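N-deoxyribosyltransferase (Bacillus psychrosaccharolyticus, PDB 6EVS) catalyses the transfer of 2-deoxyribose between nucleobases, as a nucleoside deoxyribosyltransferase used to make modified nucleosides, and assembles from six copies. Local coordinates at residues 30-35 and 63-68; 42-45 and 50-53; 54-59 and 82-87; 116-121 and 125-130. One frame throughout, in Å; residues are numbered along the deposited sequence.

Contact 1 of 4, residues 30-35 and 63-68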
loop_
_atom_site.group_PDB
_atom_site.type_symbol
_atom_site.label_atom_id
_atom_site.label_comp_id
_atom_site.label_asym_id
_atom_site.label_seq_id
_atom_site.Cartn_x
_atom_site.Cartn_y
_atom_site.Cartn_z
ATOM N N GLY A 30 -5.360 -7.292 -28.687
ATOM C CA GLY A 30 -4.763 -5.972 -28.639
ATOM C C GLY A 30 -4.071 -5.623 -27.339
ATOM O O GLY A 30 -3.568 -4.498 -27.208
ATOM N N HIS A 31 -4.007 -6.550 -26.385
ATOM C CA HIS A 31 -3.425 -6.248 -25.088
ATOM C C HIS A 31 -1.903 -6.336 -25.143
ATOM O O HIS A 31 -1.326 -7.017 -25.995
ATOM C CB HIS A 31 -3.974 -7.202 -24.027
ATOM C CG HIS A 31 -5.464 -7.134 -23.879
ATOM N ND1 HIS A 31 -6.115 -6.019 -23.386
ATOM C CD2 HIS A 31 -6.431 -8.034 -24.182
ATOM C CE1 HIS A 31 -7.418 -6.242 -23.382
ATOM N NE2 HIS A 31 -7.635 -7.456 -23.860
ATOM N N THR A 32 -1.256 -5.635 -24.215
ATOM C CA THR A 32 0.194 -5.679 -24.069
ATOM C C THR A 32 0.499 -6.666 -22.953
ATOM O O THR A 32 0.158 -6.424 -21.794
ATOM C CB THR A 32 0.772 -4.292 -23.768
ATOM O OG1 THR A 32 0.447 -3.401 -24.838
ATOM C CG2 THR A 32 2.286 -4.376 -23.640
ATOM N N VAL A 33 1.115 -7.790 -23.300
ATOM C CA VAL A 33 1.282 -8.898 -22.373
ATOM C C VAL A 33 2.753 -9.040 -22.025
ATOM O O VAL A 33 3.592 -9.212 -22.921
ATOM C CB VAL A 33 0.746 -10.207 -22.969
ATOM C CG1 VAL A 33 0.913 -11.336 -21.961
ATOM C CG2 VAL A 33 -0.703 -10.017 -23.389
ATOM N N PHE A 34 3.068 -9.014 -20.729
ATOM C CA PHE A 34 4.395 -9.414 -20.262
ATOM C C PHE A 34 4.360 -10.902 -19.936
ATOM O O PHE A 34 3.613 -11.326 -19.045
ATOM C CB PHE A 34 4.837 -8.623 -19.029
ATOM C CG PHE A 34 6.191 -9.042 -18.492
ATOM C CD1 PHE A 34 7.353 -8.490 -19.010
ATOM C CD2 PHE A 34 6.293 -9.984 -17.472
ATOM C CE1 PHE A 34 8.616 -8.841 -18.504
ATOM C CE2 PHE A 34 7.545 -10.373 -16.975
ATOM C CZ PHE A 34 8.720 -9.789 -17.494
ATOM N N SER A 35 5.172 -11.687 -20.645
ATOM C CA SER A 35 5.179 -13.137 -20.466
ATOM C C SER A 35 6.520 -13.553 -19.890
ATOM O O SER A 35 7.540 -13.433 -20.580
ATOM C CB SER A 35 4.916 -13.865 -21.784
ATOM O OG SER A 35 4.815 -15.277 -21.556
ATOM N N ILE A 63 4.602 -6.898 -12.678
ATOM C CA ILE A 63 3.301 -7.002 -12.020
ATOM C C ILE A 63 2.810 -5.616 -11.643
ATOM O O ILE A 63 1.627 -5.289 -11.808
ATOM C CB ILE A 63 3.374 -7.911 -10.778
ATOM C CG1 ILE A 63 3.880 -9.309 -11.121
ATOM C CG2 ILE A 63 2.004 -7.987 -10.102
ATOM C CD1 ILE A 63 3.928 -10.185 -9.879
ATOM N N LYS A 64 3.719 -4.776 -11.139
ATOM C CA LYS A 64 3.362 -3.407 -10.766
ATOM C C LYS A 64 2.980 -2.571 -11.984
ATOM O O LYS A 64 2.070 -1.727 -11.907
ATOM C CB LYS A 64 4.522 -2.770 -10.008
ATOM C CG LYS A 64 4.666 -3.297 -8.597
ATOM C CD LYS A 64 6.078 -3.122 -8.071
ATOM C CE LYS A 64 6.166 -3.631 -6.641
ATOM N NZ LYS A 64 7.446 -3.279 -5.969
ATOM N N TRP A 65 3.668 -2.790 -13.115
ATOM C CA TRP A 65 3.377 -2.081 -14.362
ATOM C C TRP A 65 2.031 -2.489 -14.971
ATOM O O TRP A 65 1.390 -1.683 -15.658
ATOM C CB TRP A 65 4.533 -2.341 -15.330
ATOM C CG TRP A 65 4.305 -2.289 -16.832
ATOM C CD1 TRP A 65 4.585 -1.236 -17.670
ATOM C CD2 TRP A 65 3.819 -3.357 -17.677
ATOM N NE1 TRP A 65 4.300 -1.583 -18.975
ATOM C CE2 TRP A 65 3.824 -2.872 -19.007
ATOM C CE3 TRP A 65 3.397 -4.677 -17.439
ATOM C CZ2 TRP A 65 3.391 -3.656 -20.097
ATOM C CZ3 TRP A 65 2.963 -5.461 -18.529
ATOM C CH2 TRP A 65 2.960 -4.942 -19.836
ATOM N N ALA A 66 1.596 -3.726 -14.732
ATOM C CA ALA A 66 0.406 -4.277 -15.368
ATOM C C ALA A 66 -0.874 -3.655 -14.801
ATOM O O ALA A 66 -0.928 -3.264 -13.633
ATOM C CB ALA A 66 0.349 -5.790 -15.146
ATOM N N ASP A 67 -1.915 -3.585 -15.650
ATOM C CA ASP A 67 -3.277 -3.276 -15.206
ATOM C C ASP A 67 -3.949 -4.476 -14.557
ATOM O O ASP A 67 -4.733 -4.325 -13.608
ATOM C CB ASP A 67 -4.130 -2.820 -16.391
ATOM C CG ASP A 67 -3.589 -1.549 -17.036
ATOM O OD1 ASP A 67 -3.451 -1.527 -18.294
ATOM O OD2 ASP A 67 -3.247 -0.610 -16.258
ATOM N N ILE A 68 -3.656 -5.672 -15.077
ATOM C CA ILE A 68 -4.363 -6.904 -14.753
ATOM C C ILE A 68 -3.326 -8.021 -14.703
ATOM O O ILE A 68 -2.424 -8.073 -15.549
ATOM C CB ILE A 68 -5.415 -7.265 -15.824
ATOM C CG1 ILE A 68 -6.521 -6.211 -15.915
ATOM C CG2 ILE A 68 -5.966 -8.700 -15.619
ATOM C CD1 ILE A 68 -7.258 -6.275 -17.238
#

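Contact 2 of 4, residues 42-45 and 50-53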
loop_
_atom_site.group_PDB
_atom_site.type_symbol
_atom_site.label_atom_id
_atom_site.label_comp_id
_atom_site.label_asym_id
_atom_site.label_seq_id
_atom_site.Cartn_x
_atom_site.Cartn_y
_atom_site.Cartn_z
ATOM N N PRO A 42 18.863 -12.184 -21.538
ATOM C CA PRO A 42 19.799 -12.743 -22.521
ATOM C C PRO A 42 21.146 -12.026 -22.619
ATOM O O PRO A 42 21.268 -11.039 -23.351
ATOM C CB PRO A 42 19.012 -12.604 -23.830
ATOM C CG PRO A 42 18.034 -11.409 -23.571
ATOM C CD PRO A 42 18.144 -11.032 -22.102
ATOM N N GLU A 43 22.165 -12.500 -21.905
ATOM C CA GLU A 43 22.013 -13.560 -20.921
ATOM C C GLU A 43 23.045 -13.420 -19.819
ATOM O O GLU A 43 24.189 -13.847 -19.958
ATOM C CB GLU A 43 22.132 -14.954 -21.549
ATOM C CG GLU A 43 21.956 -16.103 -20.547
ATOM C CD GLU A 43 20.501 -16.359 -20.179
ATOM O OE1 GLU A 43 19.723 -16.761 -21.066
ATOM O OE2 GLU A 43 20.124 -16.148 -19.004
ATOM N N VAL A 44 22.629 -12.782 -18.730
ATOM C CA VAL A 44 23.285 -12.994 -17.454
ATOM C C VAL A 44 23.360 -14.494 -17.210
ATOM O O VAL A 44 22.438 -15.237 -17.564
ATOM C CB VAL A 44 22.501 -12.273 -16.341
ATOM C CG1 VAL A 44 22.825 -12.852 -14.983
ATOM C CG2 VAL A 44 22.788 -10.789 -16.370
ATOM N N GLU A 45 24.469 -14.953 -16.623
ATOM C CA GLU A 45 24.647 -16.382 -16.380
ATOM C C GLU A 45 23.429 -16.963 -15.679
ATOM O O GLU A 45 22.971 -16.429 -14.663
ATOM C CB GLU A 45 25.902 -16.641 -15.547
ATOM C CG GLU A 45 26.047 -18.102 -15.122
ATOM C CD GLU A 45 27.428 -18.430 -14.612
ATOM O OE1 GLU A 45 28.013 -19.436 -15.076
ATOM O OE2 GLU A 45 27.931 -17.682 -13.748
ATOM N N GLU A 50 23.138 -12.726 -9.676
ATOM C CA GLU A 50 22.686 -11.641 -10.545
ATOM C C GLU A 50 21.418 -12.025 -11.308
ATOM O O GLU A 50 20.473 -11.231 -11.413
ATOM C CB GLU A 50 23.802 -11.264 -11.520
ATOM C CG GLU A 50 23.504 -10.045 -12.374
ATOM C CD GLU A 50 24.724 -9.511 -13.082
ATOM O OE1 GLU A 50 24.793 -9.595 -14.333
ATOM O OE2 GLU A 50 25.640 -8.999 -12.396
ATOM N N TRP A 51 21.390 -13.241 -11.869
ATOM C CA TRP A 51 20.239 -13.676 -12.657
ATOM C C TRP A 51 18.998 -13.836 -11.783
ATOM O O TRP A 51 17.909 -13.367 -12.149
ATOM C CB TRP A 51 20.582 -14.983 -13.401
ATOM C CG TRP A 51 19.411 -15.536 -14.136
ATOM C CD1 TRP A 51 19.033 -15.258 -15.419
ATOM C CD2 TRP A 51 18.436 -16.440 -13.616
ATOM N NE1 TRP A 51 17.874 -15.936 -15.728
ATOM C CE2 TRP A 51 17.493 -16.675 -14.639
ATOM C CE3 TRP A 51 18.275 -17.088 -12.386
ATOM C CZ2 TRP A 51 16.398 -17.523 -14.465
ATOM C CZ3 TRP A 51 17.187 -17.934 -12.218
ATOM C CH2 TRP A 51 16.260 -18.131 -13.247
ATOM N N ARG A 52 19.146 -14.458 -10.609
ATOM C CA ARG A 52 18.007 -14.608 -9.704
ATOM C C ARG A 52 17.460 -13.242 -9.274
ATOM O O ARG A 52 16.243 -13.043 -9.196
ATOM C CB ARG A 52 18.415 -15.455 -8.487
ATOM C CG ARG A 52 18.623 -14.666 -7.204
ATOM C CD ARG A 52 19.031 -15.496 -5.992
ATOM N NE ARG A 52 18.774 -14.761 -4.748
ATOM C CZ ARG A 52 18.852 -15.299 -3.533
ATOM N NH1 ARG A 52 19.170 -16.584 -3.405
ATOM N NH2 ARG A 52 18.594 -14.565 -2.452
ATOM N N THR A 53 18.345 -12.281 -9.025
ATOM C CA THR A 53 17.915 -10.956 -8.588
ATOM C C THR A 53 17.178 -10.228 -9.699
ATOM O O THR A 53 16.092 -9.678 -9.474
ATOM C CB THR A 53 19.124 -10.153 -8.115
ATOM O OG1 THR A 53 19.823 -10.902 -7.120
ATOM C CG2 THR A 53 18.693 -8.771 -7.559
#

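Contact 3 of 4, residues 54-59 and 82-87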
loop_
_atom_site.group_PDB
_atom_site.type_symbol
_atom_site.label_atom_id
_atom_site.label_comp_id
_atom_site.label_asym_id
_atom_site.label_seq_id
_atom_site.Cartn_x
_atom_site.Cartn_y
_atom_site.Cartn_z
ATOM N N PHE A 54 17.766 -10.192 -10.902
ATOM C CA PHE A 54 17.155 -9.424 -11.982
ATOM C C PHE A 54 15.814 -10.015 -12.399
ATOM O O PHE A 54 14.873 -9.274 -12.702
ATOM C CB PHE A 54 18.101 -9.347 -13.174
ATOM C CG PHE A 54 19.239 -8.388 -12.976
ATOM C CD1 PHE A 54 19.150 -7.372 -12.034
ATOM C CD2 PHE A 54 20.402 -8.509 -13.719
ATOM C CE1 PHE A 54 20.211 -6.478 -11.837
ATOM C CE2 PHE A 54 21.455 -7.619 -13.532
ATOM C CZ PHE A 54 21.355 -6.603 -12.588
ATOM N N VAL A 55 15.714 -11.342 -12.439
ATOM C CA VAL A 55 14.452 -11.959 -12.835
ATOM C C VAL A 55 13.363 -11.623 -11.825
ATOM O O VAL A 55 12.254 -11.211 -12.192
ATOM C CB VAL A 55 14.626 -13.478 -13.002
ATOM C CG1 VAL A 55 13.249 -14.156 -13.028
ATOM C CG2 VAL A 55 15.411 -13.793 -14.274
ATOM N N PHE A 56 13.654 -11.811 -10.537
ATOM C CA PHE A 56 12.697 -11.437 -9.502
ATOM C C PHE A 56 12.287 -9.976 -9.639
ATOM O O PHE A 56 11.096 -9.652 -9.694
ATOM C CB PHE A 56 13.299 -11.695 -8.120
ATOM C CG PHE A 56 12.362 -11.373 -6.990
ATOM C CD1 PHE A 56 11.433 -12.313 -6.539
ATOM C CD2 PHE A 56 12.407 -10.148 -6.391
ATOM C CE1 PHE A 56 10.562 -12.007 -5.482
ATOM C CE2 PHE A 56 11.522 -9.816 -5.337
ATOM C CZ PHE A 56 10.595 -10.759 -4.896
ATOM N N LYS A 57 13.275 -9.083 -9.729
ATOM C CA LYS A 57 12.978 -7.655 -9.770
ATOM C C LYS A 57 12.220 -7.295 -11.034
ATOM O O LYS A 57 11.256 -6.532 -10.983
ATOM C CB LYS A 57 14.270 -6.840 -9.672
ATOM C CG LYS A 57 14.887 -6.857 -8.297
ATOM C CD LYS A 57 16.186 -6.027 -8.259
ATOM C CE LYS A 57 16.722 -5.917 -6.840
ATOM N NZ LYS A 57 17.476 -4.650 -6.588
ATOM N N ASN A 58 12.610 -7.873 -12.176
ATOM C CA ASN A 58 11.923 -7.527 -13.412
ATOM C C ASN A 58 10.497 -8.049 -13.402
ATOM O O ASN A 58 9.574 -7.372 -13.876
ATOM C CB ASN A 58 12.683 -8.086 -14.618
ATOM C CG ASN A 58 12.210 -7.486 -15.928
ATOM O OD1 ASN A 58 11.865 -6.300 -15.989
ATOM N ND2 ASN A 58 12.185 -8.296 -16.979
ATOM N N ASP A 59 10.301 -9.255 -12.864
ATOM C CA ASP A 59 8.964 -9.848 -12.805
ATOM C C ASP A 59 8.047 -9.011 -11.926
ATOM O O ASP A 59 6.946 -8.621 -12.342
ATOM C CB ASP A 59 9.047 -11.283 -12.274
ATOM C CG ASP A 59 9.539 -12.284 -13.323
ATOM O OD1 ASP A 59 9.823 -11.870 -14.471
ATOM O OD2 ASP A 59 9.636 -13.479 -12.989
ATOM N N THR A 82 3.470 -19.047 -9.377
ATOM C CA THR A 82 2.249 -18.419 -9.886
ATOM C C THR A 82 1.330 -18.026 -8.738
ATOM O O THR A 82 0.843 -16.887 -8.679
ATOM C CB THR A 82 1.523 -19.361 -10.854
ATOM O OG1 THR A 82 2.334 -19.549 -12.020
ATOM C CG2 THR A 82 0.165 -18.764 -11.270
ATOM N N ALA A 83 1.117 -18.943 -7.792
ATOM C CA ALA A 83 0.266 -18.633 -6.642
ATOM C C ALA A 83 0.806 -17.434 -5.859
ATOM O O ALA A 83 0.038 -16.555 -5.442
ATOM C CB ALA A 83 0.155 -19.865 -5.737
ATOM N N TRP A 84 2.132 -17.378 -5.678
ATOM C CA TRP A 84 2.780 -16.224 -5.042
ATOM C C TRP A 84 2.478 -14.939 -5.807
ATOM O O TRP A 84 2.136 -13.898 -5.212
ATOM C CB TRP A 84 4.299 -16.498 -4.959
ATOM C CG TRP A 84 5.115 -15.494 -4.160
ATOM C CD1 TRP A 84 5.578 -15.643 -2.878
ATOM C CD2 TRP A 84 5.555 -14.200 -4.596
ATOM N NE1 TRP A 84 6.258 -14.507 -2.483
ATOM C CE2 TRP A 84 6.275 -13.614 -3.521
ATOM C CE3 TRP A 84 5.428 -13.483 -5.792
ATOM C CZ2 TRP A 84 6.867 -12.340 -3.609
ATOM C CZ3 TRP A 84 6.007 -12.188 -5.867
ATOM C CH2 TRP A 84 6.710 -11.643 -4.778
ATOM N N GLU A 85 2.574 -14.990 -7.134
ATOM C CA GLU A 85 2.321 -13.792 -7.930
ATOM C C GLU A 85 0.863 -13.360 -7.870
ATOM O O GLU A 85 0.581 -12.164 -7.982
ATOM C CB GLU A 85 2.746 -14.024 -9.380
ATOM C CG GLU A 85 4.253 -14.263 -9.484
ATOM C CD GLU A 85 4.695 -14.692 -10.866
ATOM O OE1 GLU A 85 3.895 -15.289 -11.627
ATOM O OE2 GLU A 85 5.870 -14.439 -11.181
ATOM N N LEU A 86 -0.080 -14.293 -7.725
ATOM C CA LEU A 86 -1.477 -13.859 -7.573
ATOM C C LEU A 86 -1.721 -13.235 -6.203
ATOM O O LEU A 86 -2.485 -12.274 -6.090
ATOM C CB LEU A 86 -2.445 -15.033 -7.802
ATOM C CG LEU A 86 -2.352 -15.701 -9.172
ATOM C CD1 LEU A 86 -3.114 -17.030 -9.142
ATOM C CD2 LEU A 86 -2.912 -14.785 -10.258
ATOM N N GLY A 87 -1.087 -13.758 -5.149
ATOM C CA GLY A 87 -1.213 -13.116 -3.846
ATOM C C GLY A 87 -0.614 -11.713 -3.828
ATOM O O GLY A 87 -1.225 -10.761 -3.335
#

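Contact 4 of 4, residues 116-121 and 125-130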
loop_
_atom_site.group_PDB
_atom_site.type_symbol
_atom_site.label_atom_id
_atom_site.label_comp_id
_atom_site.label_asym_id
_atom_site.label_seq_id
_atom_site.Cartn_x
_atom_site.Cartn_y
_atom_site.Cartn_z
ATOM N N ALA A 116 -12.238 -12.470 -12.134
ATOM C CA ALA A 116 -12.898 -13.152 -13.236
ATOM C C ALA A 116 -12.258 -14.521 -13.425
ATOM O O ALA A 116 -11.033 -14.665 -13.357
ATOM C CB ALA A 116 -12.827 -12.327 -14.528
ATOM N N TYR A 117 -13.099 -15.528 -13.625
ATOM C CA TYR A 117 -12.669 -16.912 -13.744
ATOM C C TYR A 117 -13.149 -17.466 -15.077
ATOM O O TYR A 117 -14.323 -17.295 -15.438
ATOM C CB TYR A 117 -13.220 -17.748 -12.582
ATOM C CG TYR A 117 -12.941 -19.235 -12.704
ATOM C CD1 TYR A 117 -13.939 -20.125 -13.112
ATOM C CD2 TYR A 117 -11.679 -19.745 -12.422
ATOM C CE1 TYR A 117 -13.683 -21.488 -13.224
ATOM C CE2 TYR A 117 -11.410 -21.106 -12.539
ATOM C CZ TYR A 117 -12.419 -21.972 -12.937
ATOM O OH TYR A 117 -12.173 -23.325 -13.053
ATOM N N PHE A 118 -12.246 -18.140 -15.797
ATOM C CA PHE A 118 -12.504 -18.665 -17.134
ATOM C C PHE A 118 -12.104 -20.132 -17.231
ATOM O O PHE A 118 -11.095 -20.553 -16.649
ATOM C CB PHE A 118 -11.730 -17.867 -18.196
ATOM C CG PHE A 118 -12.025 -16.402 -18.173
ATOM C CD1 PHE A 118 -11.223 -15.530 -17.450
ATOM C CD2 PHE A 118 -13.133 -15.904 -18.845
ATOM C CE1 PHE A 118 -11.509 -14.174 -17.421
ATOM C CE2 PHE A 118 -13.425 -14.555 -18.815
ATOM C CZ PHE A 118 -12.622 -13.700 -18.102
ATOM N N GLU A 119 -12.886 -20.900 -17.986
ATOM C CA GLU A 119 -12.500 -22.260 -18.339
ATOM C C GLU A 119 -12.496 -22.503 -19.841
ATOM O O GLU A 119 -12.235 -23.634 -20.266
ATOM C CB GLU A 119 -13.409 -23.282 -17.634
ATOM C CG GLU A 119 -13.167 -23.382 -16.123
ATOM C CD GLU A 119 -13.966 -24.503 -15.490
ATOM O OE1 GLU A 119 -14.537 -25.287 -16.251
ATOM O OE2 GLU A 119 -14.025 -24.603 -14.245
ATOM N N ASP A 120 -12.746 -21.479 -20.655
ATOM C CA ASP A 120 -12.685 -21.625 -22.102
ATOM C C ASP A 120 -12.120 -20.343 -22.685
ATOM O O ASP A 120 -12.389 -19.248 -22.179
ATOM C CB ASP A 120 -14.064 -21.921 -22.700
ATOM C CG ASP A 120 -14.030 -22.059 -24.218
ATOM O OD1 ASP A 120 -15.122 -22.054 -24.830
ATOM O OD2 ASP A 120 -12.927 -22.184 -24.803
ATOM N N TRP A 121 -11.342 -20.475 -23.762
ATOM C CA TRP A 121 -10.711 -19.273 -24.308
ATOM C C TRP A 121 -11.728 -18.382 -25.017
ATOM O O TRP A 121 -11.568 -17.158 -25.029
ATOM C CB TRP A 121 -9.550 -19.652 -25.235
ATOM C CG TRP A 121 -8.350 -20.140 -24.469
ATOM C CD1 TRP A 121 -7.830 -21.407 -24.473
ATOM C CD2 TRP A 121 -7.553 -19.385 -23.556
ATOM N NE1 TRP A 121 -6.742 -21.472 -23.632
ATOM C CE2 TRP A 121 -6.559 -20.247 -23.052
ATOM C CE3 TRP A 121 -7.575 -18.055 -23.121
ATOM C CZ2 TRP A 121 -5.596 -19.819 -22.134
ATOM C CZ3 TRP A 121 -6.611 -17.635 -22.208
ATOM C CH2 TRP A 121 -5.638 -18.514 -21.727
ATOM N N GLU A 125 -12.221 -14.428 -24.926
ATOM C CA GLU A 125 -12.252 -13.618 -26.137
ATOM C C GLU A 125 -13.434 -12.659 -26.151
ATOM O O GLU A 125 -13.353 -11.596 -26.777
ATOM C CB GLU A 125 -12.266 -14.518 -27.372
ATOM C CG GLU A 125 -10.863 -14.973 -27.743
ATOM C CD GLU A 125 -10.826 -16.333 -28.405
ATOM O OE1 GLU A 125 -9.743 -16.954 -28.386
ATOM O OE2 GLU A 125 -11.862 -16.777 -28.946
ATOM N N ASN A 126 -14.519 -13.001 -25.454
ATOM C CA ASN A 126 -15.700 -12.151 -25.384
ATOM C C ASN A 126 -15.755 -11.276 -24.134
ATOM O O ASN A 126 -16.647 -10.431 -24.036
ATOM C CB ASN A 126 -16.966 -13.009 -25.457
ATOM C CG ASN A 126 -17.123 -13.694 -26.801
ATOM O OD1 ASN A 126 -16.739 -13.150 -27.839
ATOM N ND2 ASN A 126 -17.694 -14.896 -26.789
ATOM N N TYR A 127 -14.831 -11.456 -23.189
ATOM C CA TYR A 127 -14.831 -10.672 -21.957
ATOM C C TYR A 127 -14.614 -9.187 -22.246
ATOM O O TYR A 127 -13.789 -8.815 -23.086
ATOM C CB TYR A 127 -13.734 -11.189 -21.025
ATOM C CG TYR A 127 -13.728 -10.569 -19.651
ATOM C CD1 TYR A 127 -14.648 -10.963 -18.681
ATOM C CD2 TYR A 127 -12.792 -9.588 -19.318
ATOM C CE1 TYR A 127 -14.630 -10.396 -17.410
ATOM C CE2 TYR A 127 -12.764 -9.026 -18.055
ATOM C CZ TYR A 127 -13.686 -9.427 -17.106
ATOM O OH TYR A 127 -13.653 -8.857 -15.851
ATOM N N ASP A 128 -15.349 -8.331 -21.533
ATOM C CA ASP A 128 -15.216 -6.883 -21.691
ATOM C C ASP A 128 -14.118 -6.394 -20.752
ATOM O O ASP A 128 -14.365 -6.128 -19.575
ATOM C CB ASP A 128 -16.541 -6.181 -21.413
ATOM C CG ASP A 128 -16.544 -4.731 -21.884
ATOM O OD1 ASP A 128 -15.454 -4.126 -21.998
ATOM O OD2 ASP A 128 -17.640 -4.195 -22.140
ATOM N N PHE A 129 -12.899 -6.267 -21.286
ATOM C CA PHE A 129 -11.762 -5.798 -20.501
ATOM C C PHE A 129 -11.909 -4.332 -20.102
ATOM O O PHE A 129 -11.343 -3.908 -19.086
ATOM C CB PHE A 129 -10.467 -5.974 -21.301
ATOM C CG PHE A 129 -9.956 -7.377 -21.343
ATOM C CD1 PHE A 129 -10.501 -8.298 -22.225
ATOM C CD2 PHE A 129 -8.918 -7.776 -20.517
ATOM C CE1 PHE A 129 -10.011 -9.599 -22.282
ATOM C CE2 PHE A 129 -8.422 -9.064 -20.571
ATOM C CZ PHE A 129 -8.974 -9.982 -21.451
ATOM N N ALA A 130 -12.638 -3.544 -20.894
ATOM C CA ALA A 130 -12.790 -2.121 -20.600
ATOM C C ALA A 130 -13.556 -1.901 -19.297
ATOM O O ALA A 130 -13.122 -1.129 -18.434
ATOM C CB ALA A 130 -13.498 -1.421 -21.763
#

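Contact 1 of 4, residues 30-35 and 63-68
The backbones of 30-35 and 63-68 come closest at F34 and A66, whose CA atoms are 8.1 Å apart, and no hydrogen bond joins the two segments. The contact packs strand 32-34, at one margin of a parallel sheet with the flavodoxin-like order 2-1-3-4-5, against the C-terminal end of helix 49-65. W65 bridges the gap. With chi1 at 153°, CG stands nearly opposite the backbone N, and the indole reaches from the last helical turn to the strand. The six-membered ring makes the touch. CZ3 of W65 meets CB of F34 at 3.7 Å, obliquely to the ring. The F34 phenyl group then leads away and stacks on H62, whose own ring meets W65 edge-to-face. K3 adds a cation-pi contact to the same indole. NE1 of W65 makes a weak hydrogen bond to the carbonyl O of A130 in a second subunit, so W65 also lies at a subunit interface. The side chains of T32 and W65 cross at about a right angle. CG2 of T32 lies in the indole plane at its edge, 3.8 Å from CZ2 of W65, while the carbonyl O of T32 sits 3.7 Å from CH2 of W65.

Contact 2 of 4, residues 42-45 and 50-53
V44 and W51 carry the apolar part of this contact, with CA atoms 5.7 Å apart. CG1 of V44 lies 3.5 Å from CB of W51. The valine rotamer (chi1 159°) points this branch at the helix, where it also packs on the backbone N of W51. The CB and CG methylenes of E50 lie against the same valine.

Close carbon-to-oxygen approaches come next; none is a hydrogen bond. CG2 of V44 is 3.1 Å from OE1 of E50, a tight approach of a methyl group to a carboxylate oxygen. The carbonyl O of E45 presses equally close to CB of W51, at 3.1 Å. The bent E43 side chain brings OE2 to 3.9 Å from CD1 of W51, with carboxylate and indole planes 39° apart.

Hydrogen bonds come from neighbouring residues. NE1 of W51 bonds to the carbonyl O of Q40, so the indole is held at its polar end too. L108 of a third subunit packs on W51. S48, right before helix 49-65, bonds through OG to both W51 N and E45 O.

Here the loop after strand 32-34 folds back on the first turn of helix 49-65. The bond from W51 N to the serine three residues earlier is that of an N-cap, so the loop packs on a serine-capped helix start.

Contact 3 of 4, residues 54-59 and 82-87
The buried carboxylate of E85 faces that of D59, and its OE2 is hydrogen-bonded to the hydroxyl of Y5. OE2 of E85 lies 4.3 Å from OD2 of D59. No hydrogen bond joins the two acids. D59 is on helix 49-65 and E85 is on helix 80-91, and their CA atoms, 9.1 Å apart, mark the nearest approach of the two backbones. Regular helical bonds run through both segments, among them D59 N to V55 O at 2.8 Å and L86 N to T82 O at 2.9 Å.

The second half of the contact is aromatic. CE1 of F56 meets CH2 of W84 at 3.9 Å, and CZ of F56 is almost as close to the same atom. The two side chains cross at about a right angle, but their rings are inclined to each other at 62°, with centroids 5.8 Å apart, so the pair is oblique. The F56 ring is swung over toward helix 80-91 by a chi1 of -178°. W84 reaches back from the facing helix.

A third subunit borders this layer: its S113 makes a weak hydrogen bond to NE1 of W84.

The two helices bring their carboxylates beside the Y5 hydroxyl of strand 3-7, close to a subunit interface. This is consistent with the sugar-binding pocket of nucleoside 2-deoxyribosyltransferases, which is completed by a neighbouring subunit.

Contact 4 of 4, residues 116-121 and 125-130
F118 and Y127 form the aromatic part of this contact, an offset edge-to-face pair with perpendicular planes and centroids 5.2 Å apart. The edge of F118 points at one face of Y127. CZ of F118 is 3.5 Å from CD1 of Y127, and CE2 of F118 rests near the same carbon. A chi1 of -173° turns the Y127 ring back toward the strand.

Apolar packing extends this. CB of A116, two residues earlier on the strand, lies 3.9 Å from CE1 of Y127. A116 and F118 project from the same side of strand 116-118, the last strand of the parallel alpha/beta sheet, and M97 on the adjacent strand 96-99 touches both of them and Y127.

One hydrogen bond joins the segments. E125 N donates to W121 O at 2.8 Å, in the carbonyl plane, as an i to i+4 bond of helix 121-126. D120 is the N-cap of this helix. The extended E125 side chain runs alongside the W121 carbonyl, with CD of E125 3.6 Å from W121 O. The W121 indole heads elsewhere and stacks on F99.

At the far end of the aromatic pair, the hydroxyl of the buried Y127 is hydrogen-bonded to the carbonyl O of P133.

Overall arrangement
Contacts 1, 3 and 4 are buried, whereas contact 2 lies at the surface, its centre about 22 Å from the centre of the chain. Helix 49-65 runs through contacts 1, 2 and 3: its first turn holds a loop, its middle faces helix 80-91, and its last turn reaches strand 32-34. Contacts 1 and 3 touch where F34 packs on N58 and D59. Contacts 1 and 4 involve opposite outer strands of the sheet, yet meet through H31 and F129. An indole works in contacts 1, 2 and 3, whereas W121 of contact 4 joins mainly through its backbone. Contact 3 alone sets two buried acids against each other, and contact 4 alone has a hydrogen bond between its segments.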